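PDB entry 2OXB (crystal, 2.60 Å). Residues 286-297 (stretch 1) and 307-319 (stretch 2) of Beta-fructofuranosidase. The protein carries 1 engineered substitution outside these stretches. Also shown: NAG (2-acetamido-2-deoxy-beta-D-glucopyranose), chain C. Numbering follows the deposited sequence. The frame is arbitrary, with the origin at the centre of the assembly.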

# COMPACT_ATOMS: atom_id res chain seq x y z
N ASN A 286 9.84 -4.66 16.43
CA ASN A 286 8.54 -4.64 17.10
C ASN A 286 7.56 -3.76 16.31
O ASN A 286 6.69 -3.10 16.89
CB ASN A 286 8.68 -4.10 18.52
CG ASN A 286 7.48 -4.42 19.39
OD1 ASN A 286 7.26 -5.58 19.75
ND2 ASN A 286 6.70 -3.40 19.74
N ARG A 287 7.70 -3.75 14.99
CA ARG A 287 6.81 -2.95 14.17
C ARG A 287 6.09 -3.76 13.10
O ARG A 287 6.44 -4.92 12.85
CB ARG A 287 7.58 -1.80 13.51
CG ARG A 287 8.65 -2.22 12.54
CD ARG A 287 9.53 -1.04 12.22
NE ARG A 287 10.18 -1.15 10.93
CZ ARG A 287 10.98 -2.16 10.57
NH1 ARG A 287 11.22 -3.15 11.40
NH2 ARG A 287 11.55 -2.16 9.36
N ARG A 288 5.08 -3.16 12.50
CA ARG A 288 4.31 -3.81 11.45
C ARG A 288 4.59 -3.12 10.11
O ARG A 288 4.28 -1.94 9.93
CB ARG A 288 2.82 -3.76 11.79
CG ARG A 288 1.92 -4.46 10.76
CD ARG A 288 0.46 -4.60 11.23
NE ARG A 288 0.27 -5.75 12.12
CZ ARG A 288 0.27 -7.02 11.71
NH1 ARG A 288 0.44 -7.32 10.44
NH2 ARG A 288 0.10 -8.00 12.59
N ILE A 289 5.20 -3.87 9.20
CA ILE A 289 5.54 -3.36 7.87
C ILE A 289 4.40 -3.60 6.89
O ILE A 289 3.80 -4.67 6.87
CB ILE A 289 6.80 -4.04 7.30
CG1 ILE A 289 8.07 -3.51 7.98
CG2 ILE A 289 6.89 -3.78 5.81
CD1 ILE A 289 8.18 -3.79 9.47
N LEU A 290 4.13 -2.61 6.05
CA LEU A 290 3.06 -2.73 5.08
C LEU A 290 3.49 -2.64 3.62
O LEU A 290 3.91 -1.58 3.14
CB LEU A 290 2.00 -1.67 5.37
CG LEU A 290 0.82 -1.62 4.41
CD1 LEU A 290 -0.44 -1.32 5.20
CD2 LEU A 290 1.05 -0.57 3.32
N TRP A 291 3.36 -3.76 2.92
CA TRP A 291 3.72 -3.84 1.51
C TRP A 291 2.55 -3.64 0.56
O TRP A 291 1.46 -4.16 0.78
CB TRP A 291 4.33 -5.20 1.17
CG TRP A 291 5.62 -5.48 1.80
CD1 TRP A 291 5.84 -6.07 3.02
CD2 TRP A 291 6.91 -5.25 1.23
NE1 TRP A 291 7.19 -6.23 3.23
CE2 TRP A 291 7.87 -5.73 2.15
CE3 TRP A 291 7.35 -4.68 0.02
CZ2 TRP A 291 9.25 -5.66 1.90
CZ3 TRP A 291 8.72 -4.61 -0.23
CH2 TRP A 291 9.65 -5.10 0.71
N GLY A 292 2.80 -2.89 -0.52
CA GLY A 292 1.78 -2.62 -1.52
C GLY A 292 2.37 -2.68 -2.92
O GLY A 292 3.46 -2.16 -3.15
N TRP A 293 1.63 -3.29 -3.85
CA TRP A 293 2.10 -3.45 -5.22
C TRP A 293 2.08 -2.22 -6.14
O TRP A 293 3.13 -1.78 -6.60
CB TRP A 293 1.38 -4.65 -5.86
CG TRP A 293 1.45 -4.70 -7.37
CD1 TRP A 293 2.55 -4.48 -8.16
CD2 TRP A 293 0.36 -4.95 -8.27
NE1 TRP A 293 2.20 -4.57 -9.49
CE2 TRP A 293 0.87 -4.86 -9.58
CE3 TRP A 293 -1.01 -5.24 -8.09
CZ2 TRP A 293 0.07 -5.05 -10.72
CZ3 TRP A 293 -1.81 -5.43 -9.22
CH2 TRP A 293 -1.26 -5.33 -10.52
N THR A 294 0.92 -1.63 -6.44
CA THR A 294 0.92 -0.45 -7.33
C THR A 294 1.15 -0.77 -8.81
O THR A 294 2.28 -0.97 -9.28
CB THR A 294 1.99 0.61 -6.92
OG1 THR A 294 1.56 1.28 -5.74
CG2 THR A 294 2.17 1.65 -8.03
N ASN A 295 0.04 -0.77 -9.54
CA ASN A 295 -0.04 -1.01 -10.96
C ASN A 295 1.02 -0.23 -11.71
O ASN A 295 1.87 0.44 -11.15
CB ASN A 295 -1.39 -0.51 -11.48
CG ASN A 295 -2.21 -1.59 -12.12
OD1 ASN A 295 -1.67 -2.56 -12.66
ND2 ASN A 295 -3.52 -1.40 -12.10
N GLU A 296 0.89 -0.31 -13.03
CA GLU A 296 1.76 0.38 -13.95
C GLU A 296 0.82 1.32 -14.74
O GLU A 296 0.00 0.83 -15.51
CB GLU A 296 2.36 -0.63 -14.91
CG GLU A 296 3.55 -0.13 -15.66
CD GLU A 296 4.82 -0.21 -14.84
OE1 GLU A 296 5.11 -1.33 -14.36
OE2 GLU A 296 5.50 0.82 -14.67
N SER A 297 0.94 2.63 -14.54
CA SER A 297 0.07 3.60 -15.23
C SER A 297 0.37 3.80 -16.71
O SER A 297 -0.26 4.63 -17.37
CB SER A 297 0.13 4.97 -14.53
OG SER A 297 -0.62 5.01 -13.33
C1 NAG C . -4.21 -1.02 -13.31
C2 NAG C . -5.17 0.15 -13.05
C3 NAG C . -5.68 0.80 -14.36
C4 NAG C . -4.58 1.00 -15.41
C5 NAG C . -3.85 -0.33 -15.55
C6 NAG C . -2.78 -0.42 -16.63
C7 NAG C . -7.49 -0.48 -12.87
C8 NAG C . -7.83 -1.86 -13.44
N2 NAG C . -6.31 -0.32 -12.29
O3 NAG C . -6.29 2.05 -14.07
O4 NAG C . -5.18 1.37 -16.64
O5 NAG C . -3.25 -0.68 -14.30
O6 NAG C . -2.30 -1.76 -16.75
O7 NAG C . -8.31 0.43 -12.98
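Stretch 2, residues 307-319: GWSGIQTIPRKIW

Stretch 2 runs back along stretch 1 in roughly the opposite direction, so that Lys317 and Ile318 lie against Arg287 and Arg288, and Gly310 lies near Glu296. The strand portions, paired around Ile289-Leu290 and Arg316-Lys317, form an antiparallel pair whose N-to-C directions make an angle of 120°, with a closest axial approach of 4.4 Å. Leu290 and Arg316 are the hydrogen-bonded pair of this ladder: Arg316 N donates to Leu290 O at 2.9 Å and nearly linearly, while Leu290 N reaches Arg316 O at a very short 2.4 Å. Two residues along, past the non-hydrogen-bonded pair Ile289-Lys317, Ile318 N makes only a weak bond to Arg288 O, at 3.4 Å; the same carbonyl receives a CA-H...O contact from Lys317 CA, also at 3.4 Å.

Farther along, Thr313 takes over the pairing. Its backbone N and its hydroxyl OG1 both donate to Gly292 O, at 2.9 and 2.7 Å, so one carbonyl accepts two hydrogen bonds from a single residue. No such donor joins Trp293 O and Ile311 O, two acceptors modelled 2.4 Å apart. Farther on, the Glu296 side chain reaches across, and its OE1 accepts from Gly310 N at 2.4 Å, although the position of OE1 is less certain because the model crowds it. Gly310 adopts a phi of 108°, where a CB would jam against the preceding carbonyl oxygen.

Apolar packing accompanies these bonds. Pro315 CG lies over one face of the Trp291 six-membered ring, 3.5 Å from its centroid, a CH-pi contact, while Gln312 CG approaches the ring edge, 3.4 Å from Trp291 CE3. Ile289 CG2 meets Pro315 CB at 3.4 Å, and Leu290 CD1 packs against Ile318 CG2 at 3.5 Å. Lys317 NZ and Thr294 OG1 are satisfied elsewhere in the structure.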

# COMPACT_ATOMS: atom_id res chain seq x y z
N GLY A 307 10.11 -3.72 -21.38
CA GLY A 307 10.49 -5.01 -20.83
C GLY A 307 10.08 -5.26 -19.39
O GLY A 307 10.34 -6.34 -18.86
N TRP A 308 9.43 -4.30 -18.75
CA TRP A 308 9.03 -4.50 -17.37
C TRP A 308 7.68 -3.87 -16.96
O TRP A 308 7.18 -2.93 -17.59
CB TRP A 308 10.13 -3.99 -16.43
CG TRP A 308 10.47 -2.55 -16.61
CD1 TRP A 308 11.48 -2.03 -17.37
CD2 TRP A 308 9.77 -1.43 -16.06
NE1 TRP A 308 11.44 -0.65 -17.34
CE2 TRP A 308 10.41 -0.26 -16.53
CE3 TRP A 308 8.67 -1.31 -15.21
CZ2 TRP A 308 9.97 1.02 -16.19
CZ3 TRP A 308 8.23 -0.03 -14.87
CH2 TRP A 308 8.88 1.12 -15.36
N SER A 309 7.09 -4.42 -15.91
CA SER A 309 5.82 -3.92 -15.40
C SER A 309 5.66 -4.30 -13.94
O SER A 309 5.73 -5.48 -13.58
CB SER A 309 4.64 -4.46 -16.22
OG SER A 309 3.40 -3.98 -15.72
N GLY A 310 5.49 -3.30 -13.08
CA GLY A 310 5.30 -3.57 -11.67
C GLY A 310 6.45 -3.20 -10.75
O GLY A 310 7.57 -3.68 -10.89
N ILE A 311 6.15 -2.33 -9.80
CA ILE A 311 7.13 -1.91 -8.80
C ILE A 311 6.51 -2.22 -7.45
O ILE A 311 5.31 -2.51 -7.36
CB ILE A 311 7.43 -0.39 -8.86
CG1 ILE A 311 6.24 0.40 -8.33
CG2 ILE A 311 7.78 0.01 -10.27
CD1 ILE A 311 6.48 1.87 -8.22
N GLN A 312 7.31 -2.17 -6.39
CA GLN A 312 6.81 -2.43 -5.06
C GLN A 312 7.00 -1.14 -4.28
O GLN A 312 8.10 -0.59 -4.24
CB GLN A 312 7.61 -3.56 -4.40
CG GLN A 312 6.86 -4.26 -3.29
CD GLN A 312 5.79 -5.22 -3.82
OE1 GLN A 312 4.92 -5.67 -3.06
NE2 GLN A 312 5.87 -5.56 -5.10
N THR A 313 5.92 -0.65 -3.68
CA THR A 313 6.01 0.57 -2.90
C THR A 313 6.87 0.34 -1.66
O THR A 313 6.94 -0.78 -1.13
CB THR A 313 4.64 1.03 -2.45
OG1 THR A 313 4.02 -0.01 -1.69
CG2 THR A 313 3.79 1.37 -3.64
N ILE A 314 7.51 1.40 -1.19
CA ILE A 314 8.35 1.31 -0.02
C ILE A 314 7.56 0.75 1.15
O ILE A 314 6.44 1.20 1.43
CB ILE A 314 8.93 2.68 0.40
CG1 ILE A 314 9.81 2.49 1.63
CG2 ILE A 314 7.79 3.64 0.73
CD1 ILE A 314 10.20 3.79 2.28
N PRO A 315 8.13 -0.23 1.85
CA PRO A 315 7.45 -0.83 2.99
C PRO A 315 7.01 0.27 3.93
O PRO A 315 7.80 1.12 4.29
CB PRO A 315 8.54 -1.73 3.59
CG PRO A 315 9.30 -2.18 2.37
CD PRO A 315 9.44 -0.87 1.61
N ARG A 316 5.74 0.29 4.29
CA ARG A 316 5.24 1.33 5.19
C ARG A 316 5.07 0.74 6.58
O ARG A 316 5.02 -0.47 6.76
CB ARG A 316 3.88 1.88 4.70
CG ARG A 316 3.91 2.84 3.47
CD ARG A 316 2.77 2.53 2.49
NE ARG A 316 2.47 3.54 1.45
CZ ARG A 316 3.35 4.11 0.62
NH1 ARG A 316 4.65 3.79 0.68
NH2 ARG A 316 2.93 4.96 -0.30
N LYS A 317 5.00 1.63 7.56
CA LYS A 317 4.77 1.23 8.93
C LYS A 317 3.39 1.76 9.25
O LYS A 317 3.15 2.96 9.12
CB LYS A 317 5.80 1.86 9.88
CG LYS A 317 5.63 1.47 11.35
CD LYS A 317 6.41 2.38 12.31
CE LYS A 317 6.14 1.97 13.78
NZ LYS A 317 6.74 2.85 14.84
N ILE A 318 2.47 0.89 9.64
CA ILE A 318 1.12 1.34 9.97
C ILE A 318 0.78 1.15 11.45
O ILE A 318 1.50 0.47 12.19
CB ILE A 318 0.05 0.61 9.10
CG1 ILE A 318 0.24 -0.91 9.15
CG2 ILE A 318 0.17 1.06 7.69
CD1 ILE A 318 -0.58 -1.60 10.22
N TRP A 319 -0.32 1.76 11.88
CA TRP A 319 -0.78 1.66 13.26
C TRP A 319 -1.91 2.63 13.51
O TRP A 319 -1.98 3.70 12.91
CB TRP A 319 0.37 1.93 14.22
CG TRP A 319 0.78 3.37 14.29
CD1 TRP A 319 0.36 4.30 15.18
CD2 TRP A 319 1.72 4.03 13.43
NE1 TRP A 319 0.97 5.50 14.94
CE2 TRP A 319 1.81 5.36 13.87
CE3 TRP A 319 2.48 3.62 12.33
CZ2 TRP A 319 2.65 6.30 13.26
CZ3 TRP A 319 3.30 4.55 11.72
CH2 TRP A 319 3.38 5.88 12.18